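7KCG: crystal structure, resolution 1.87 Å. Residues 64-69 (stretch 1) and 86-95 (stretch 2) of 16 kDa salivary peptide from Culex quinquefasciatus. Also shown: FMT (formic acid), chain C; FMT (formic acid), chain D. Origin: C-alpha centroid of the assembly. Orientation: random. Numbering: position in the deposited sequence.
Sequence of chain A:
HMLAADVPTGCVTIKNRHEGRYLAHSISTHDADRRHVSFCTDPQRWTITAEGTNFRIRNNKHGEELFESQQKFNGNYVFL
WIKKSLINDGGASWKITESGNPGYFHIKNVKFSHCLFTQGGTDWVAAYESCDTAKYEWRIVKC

Stretch 1 64-69: EELFES
Stretch 2 86-95: LINDGGASWK

Stretch 1 is an extended strand, every residue in the beta region (Phe-67 the most stretched, phi/psi -150/161). Stretch 2 reaches it as a loop, makes a turn and leaves as a strand, so the two are no sheet pair: their strand directions lie 79° apart, with axes 7.9 Å apart at closest. The register centres on Phe-67 and Ala-92, whose CA atoms are 4.2 Å apart.

Leu-86 (-64/129, chi1 t, chi2 p) points its CA-to-CB bond away, yet its end returns to place CD1 3.7 Å from Glu-65 OE1. That carboxylate (chi1 m, chi2 t) also accepts a weak hydrogen bond from the next backbone amide, Ile-87 N to Glu-65 OE1, 3.4 Å but nearly straight at 171°. Ile-87 (-86/122, chi1 m, chi2 t) points toward stretch 1 and lays CD1 over one face of the Phe-67 ring, 3.8 Å from the centroid and 20° off the normal, a CH-pi contact. Phe-67 has chi1 p and chi2 -78°; its CA-to-CB bond runs sideways to stretch 2 and its end leads away from it.

Asn-88 (-117/7) and Asp-89 (-101/14, chi1 p) do not touch stretch 1, but Asp-89 shapes the loop: its OD1 accepts from Gly-91 N at 2.9 Å. Gly-90 (91/-16) has a positive phi at which a CB would jam against the preceding carbonyl oxygen. It opens a type I turn through Ser-93, closed by Ser-93 N to Gly-90 O at 3.2 Å.

Gly-91 (-67/-27) supplies the backbone anchor: its O accepts from Glu-68 N at 3.1 Å and 161°, while Phe-67 CA lies 3.3 Å from the same Gly-91 O. A CB here would point toward stretch 1, 3.4 Å from Glu-68 O; its crowding would come from Asp-89 OD1, 3.1 Å from the ideal CB position, within the loop itself.

Ala-92 (-103/10) packs its CB 3.9 Å from Phe-67 CB, and its CA makes a CA-H...O contact with Leu-66 O at 3.6 Å. Water 1 lies 2.9 Å from Leu-66 O and 2.5 Å from Ala-92 O, between the two backbones.

After Ser-93 (-106/141, chi1 m), which points away, Trp-94 (-134/134, chi1 m, chi2 90°) points toward stretch 1. Its NE1 donates to Leu-66 O at 3.1 Å and 162°, with the oxygen at the ring edge. The indole also packs, CZ2 lying 3.9 Å from CD2 of Leu-66 (chi1 t, chi2 p). One side chain therefore pairs a polar tie with apolar burial. Lys-95 (-94/118) continues the strand beyond contact.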

ATOM      1  N   GLU A  64       9.117  -4.149  -7.227  1.00 42.97           N
ATOM      2  CA  GLU A  64       8.260  -5.253  -6.826  1.00 41.16           C
ATOM      3  C   GLU A  64       6.845  -4.772  -6.525  1.00 45.27           C
ATOM      4  O   GLU A  64       6.653  -3.683  -5.974  1.00 43.78           O
ATOM      5  CB  GLU A  64       8.857  -5.945  -5.601  1.00 49.31           C
ATOM      6  CG  GLU A  64      10.224  -6.566  -5.884  1.00 50.10           C
ATOM      7  CD  GLU A  64      11.043  -6.805  -4.620  1.00 59.81           C
ATOM      8  OE1 GLU A  64      10.551  -6.520  -3.508  1.00 57.31           O
ATOM      9  OE2 GLU A  64      12.192  -7.293  -4.739  1.00 65.44           O
ATOM     10  N   GLU A  65       5.856  -5.585  -6.903  1.00 45.82           N
ATOM     11  CA  GLU A  65       4.450  -5.234  -6.721  1.00 43.13           C
ATOM     12  C   GLU A  65       4.002  -5.463  -5.288  1.00 38.28           C
ATOM     13  O   GLU A  65       4.369  -6.452  -4.656  1.00 36.45           O
ATOM     14  CB  GLU A  65       3.552  -6.067  -7.633  1.00 43.31           C
ATOM     15  CG  GLU A  65       3.562  -5.703  -9.085  1.00 44.57           C
ATOM     16  CD  GLU A  65       2.418  -6.374  -9.829  1.00 45.72           C
ATOM     17  OE1 GLU A  65       2.416  -7.625  -9.939  1.00 45.46           O
ATOM     18  OE2 GLU A  65       1.516  -5.645 -10.295  1.00 40.82           O
ATOM     19  N   LEU A  66       3.174  -4.550  -4.787  1.00 34.64           N
ATOM     20  CA  LEU A  66       2.560  -4.699  -3.480  1.00 31.55           C
ATOM     21  C   LEU A  66       1.328  -5.591  -3.589  1.00 31.61           C
ATOM     22  O   LEU A  66       0.479  -5.373  -4.454  1.00 33.58           O
ATOM     23  CB  LEU A  66       2.165  -3.315  -2.944  1.00 32.96           C
ATOM     24  CG  LEU A  66       1.618  -3.304  -1.528  1.00 34.89           C
ATOM     25  CD1 LEU A  66       2.764  -3.508  -0.563  1.00 40.36           C
ATOM     26  CD2 LEU A  66       0.892  -1.985  -1.248  1.00 36.25           C
ATOM     27  N   PHE A  67       1.215  -6.601  -2.722  1.00 32.59           N
ATOM     28  CA  PHE A  67       0.036  -7.459  -2.805  1.00 28.31           C
ATOM     29  C   PHE A  67      -0.309  -8.008  -1.431  1.00 32.47           C
ATOM     30  O   PHE A  67       0.502  -7.981  -0.506  1.00 34.85           O
ATOM     31  CB  PHE A  67       0.212  -8.600  -3.829  1.00 33.89           C
ATOM     32  CG  PHE A  67       1.106  -9.723  -3.363  1.00 32.80           C
ATOM     33  CD1 PHE A  67       2.475  -9.578  -3.375  1.00 36.93           C
ATOM     34  CD2 PHE A  67       0.563 -10.934  -2.967  1.00 37.15           C
ATOM     35  CE1 PHE A  67       3.301 -10.625  -2.969  1.00 43.68           C
ATOM     36  CE2 PHE A  67       1.388 -11.992  -2.550  1.00 41.15           C
ATOM     37  CZ  PHE A  67       2.746 -11.828  -2.555  1.00 40.14           C
ATOM     38  N   GLU A  68      -1.551  -8.464  -1.293  1.00 37.29           N
ATOM     39  CA  GLU A  68      -2.018  -9.089  -0.066  1.00 40.10           C
ATOM     40  C   GLU A  68      -2.079 -10.595  -0.267  1.00 42.76           C
ATOM     41  O   GLU A  68      -2.552 -11.070  -1.302  1.00 39.35           O
ATOM     42  CB  GLU A  68      -3.396  -8.569   0.351  1.00 41.89           C
ATOM     43  CG  GLU A  68      -3.898  -9.211   1.648  1.00 42.87           C
ATOM     44  CD  GLU A  68      -5.265  -8.716   2.092  1.00 48.25           C
ATOM     45  OE1 GLU A  68      -5.812  -7.779   1.469  1.00 39.05           O
ATOM     46  OE2 GLU A  68      -5.799  -9.270   3.080  1.00 48.98           O
ATOM     47  N   SER A  69      -1.626 -11.335   0.742  1.00 43.85           N
ATOM     48  CA  SER A  69      -1.371 -12.764   0.629  1.00 49.22           C
ATOM     49  C   SER A  69      -2.479 -13.589   1.268  1.00 53.39           C
ATOM     50  O   SER A  69      -3.200 -13.131   2.155  1.00 55.99           O
ATOM     51  CB  SER A  69      -0.026 -13.100   1.278  1.00 54.40           C
ATOM     52  OG  SER A  69       0.144 -14.499   1.478  1.00 62.28           O
ATOM     53  N   LEU A  86       3.750 -11.186 -13.105  1.00 44.05           N
ATOM     54  CA  LEU A  86       2.600 -10.316 -12.894  1.00 41.94           C
ATOM     55  C   LEU A  86       1.488 -11.071 -12.171  1.00 46.91           C
ATOM     56  O   LEU A  86       1.101 -12.174 -12.575  1.00 43.27           O
ATOM     57  CB  LEU A  86       2.105  -9.782 -14.227  1.00 43.20           C
ATOM     58  CG  LEU A  86       1.209  -8.551 -14.165  1.00 45.26           C
ATOM     59  CD1 LEU A  86       1.978  -7.350 -13.615  1.00 40.64           C
ATOM     60  CD2 LEU A  86       0.645  -8.263 -15.555  1.00 45.98           C
ATOM     61  N   ILE A  87       0.976 -10.484 -11.097  1.00 43.05           N
ATOM     62  CA  ILE A  87      -0.076 -11.107 -10.302  1.00 39.85           C
ATOM     63  C   ILE A  87      -1.417 -10.757 -10.933  1.00 43.65           C
ATOM     64  O   ILE A  87      -1.755  -9.577 -11.084  1.00 39.88           O
ATOM     65  CB  ILE A  87       0.000 -10.654  -8.834  1.00 41.52           C
ATOM     66  CG1 ILE A  87       1.250 -11.251  -8.202  1.00 35.93           C
ATOM     67  CG2 ILE A  87      -1.236 -11.063  -8.053  1.00 39.18           C
ATOM     68  CD1 ILE A  87       1.440 -10.911  -6.739  1.00 39.42           C
ATOM     69  N   ASN A  88      -2.182 -11.788 -11.306  1.00 35.91           N
ATOM     70  CA  ASN A  88      -3.390 -11.630 -12.099  1.00 39.93           C
ATOM     71  C   ASN A  88      -4.655 -12.082 -11.373  1.00 40.31           C
ATOM     72  O   ASN A  88      -5.729 -12.114 -11.990  1.00 44.48           O
ATOM     73  CB  ASN A  88      -3.237 -12.404 -13.421  1.00 46.86           C
ATOM     74  CG  ASN A  88      -4.098 -11.837 -14.531  1.00 54.94           C
ATOM     75  OD1 ASN A  88      -4.408 -10.639 -14.552  1.00 59.39           O
ATOM     76  ND2 ASN A  88      -4.495 -12.698 -15.465  1.00 61.89           N
ATOM     77  N   ASP A  89      -4.573 -12.422 -10.087  1.00 39.83           N
ATOM     78  CA  ASP A  89      -5.709 -12.968  -9.351  1.00 42.73           C
ATOM     79  C   ASP A  89      -6.406 -11.941  -8.458  1.00 38.31           C
ATOM     80  O   ASP A  89      -7.183 -12.331  -7.578  1.00 32.46           O
ATOM     81  CB  ASP A  89      -5.272 -14.175  -8.504  1.00 41.15           C
ATOM     82  CG  ASP A  89      -4.341 -13.800  -7.359  1.00 45.66           C
ATOM     83  OD1 ASP A  89      -4.005 -12.603  -7.190  1.00 44.01           O
ATOM     84  OD2 ASP A  89      -3.935 -14.713  -6.604  1.00 42.71           O
ATOM     85  N   GLY A  90      -6.127 -10.650  -8.644  1.00 39.34           N
ATOM     86  CA  GLY A  90      -6.693  -9.609  -7.816  1.00 36.86           C
ATOM     87  C   GLY A  90      -5.866  -9.228  -6.609  1.00 36.33           C
ATOM     88  O   GLY A  90      -6.105  -8.162  -6.023  1.00 31.80           O
ATOM     89  N   GLY A  91      -4.895 -10.058  -6.223  1.00 32.82           N
ATOM     90  CA  GLY A  91      -4.145  -9.800  -5.008  1.00 33.62           C
ATOM     91  C   GLY A  91      -3.269  -8.565  -5.085  1.00 29.15           C
ATOM     92  O   GLY A  91      -2.967  -7.957  -4.058  1.00 29.64           O
ATOM     93  N   ALA A  92      -2.838  -8.185  -6.289  1.00 29.28           N
ATOM     94  CA  ALA A  92      -1.996  -7.013  -6.469  1.00 29.29           C
ATOM     95  C   ALA A  92      -2.762  -5.828  -7.011  1.00 28.39           C
ATOM     96  O   ALA A  92      -2.142  -4.832  -7.397  1.00 29.64           O
ATOM     97  CB  ALA A  92      -0.824  -7.323  -7.396  1.00 33.23           C
ATOM     98  N   SER A  93      -4.086  -5.909  -7.068  1.00 30.35           N
ATOM     99  CA  SER A  93      -4.911  -4.812  -7.551  1.00 24.86           C
ATOM    100  C   SER A  93      -5.622  -4.139  -6.380  1.00 28.25           C
ATOM    101  O   SER A  93      -6.045  -4.808  -5.434  1.00 25.76           O
ATOM    102  CB  SER A  93      -5.924  -5.312  -8.587  1.00 33.99           C
ATOM    103  OG  SER A  93      -5.264  -6.008  -9.643  1.00 36.29           O
ATOM    104  N   TRP A  94      -5.721  -2.808  -6.429  1.00 27.24           N
ATOM    105  CA  TRP A  94      -6.125  -2.015  -5.273  1.00 25.31           C
ATOM    106  C   TRP A  94      -7.180  -0.981  -5.671  1.00 28.63           C
ATOM    107  O   TRP A  94      -7.039  -0.293  -6.689  1.00 28.31           O
ATOM    108  CB  TRP A  94      -4.906  -1.316  -4.645  1.00 28.13           C
ATOM    109  CG  TRP A  94      -3.830  -2.269  -4.170  1.00 26.85           C
ATOM    110  CD1 TRP A  94      -2.759  -2.743  -4.885  1.00 28.70           C
ATOM    111  CD2 TRP A  94      -3.738  -2.861  -2.875  1.00 29.63           C
ATOM    112  NE1 TRP A  94      -2.006  -3.581  -4.105  1.00 27.71           N
ATOM    113  CE2 TRP A  94      -2.590  -3.684  -2.870  1.00 29.14           C
ATOM    114  CE3 TRP A  94      -4.505  -2.760  -1.708  1.00 25.44           C
ATOM    115  CZ2 TRP A  94      -2.193  -4.400  -1.743  1.00 27.78           C
ATOM    116  CZ3 TRP A  94      -4.132  -3.495  -0.607  1.00 31.04           C
ATOM    117  CH2 TRP A  94      -2.987  -4.308  -0.629  1.00 29.07           C
ATOM    118  N   LYS A  95      -8.236  -0.871  -4.871  1.00 29.92           N
ATOM    119  CA  LYS A  95      -9.210   0.202  -5.050  1.00 34.43           C
ATOM    120  C   LYS A  95      -8.823   1.362  -4.140  1.00 34.08           C
ATOM    121  O   LYS A  95      -8.802   1.217  -2.912  1.00 35.10           O
ATOM    122  CB  LYS A  95     -10.633  -0.279  -4.757  1.00 36.35           C
ATOM    123  CG  LYS A  95     -11.137  -1.386  -5.683  1.00 39.96           C
TER
HETATM  124  C   FMT C 302       0.478 -15.513  -1.673  1.00 50.39           C
HETATM  125  O1  FMT C 302      -0.728 -15.565  -1.554  1.00 49.97           O
HETATM  126  O2  FMT C 302       1.334 -15.657  -0.717  1.00 54.91           O
HETATM  127  C   FMT D 303      -0.734 -15.374  -8.979  0.75 49.29           C
HETATM  128  O1  FMT D 303      -1.355 -14.696  -9.772  0.75 50.51           O
HETATM  129  O2  FMT D 303       0.394 -15.037  -8.430  0.75 51.24           O
HETATM  130  O   HOH W   1      -0.005  -3.729  -6.732  0.91 33.40           O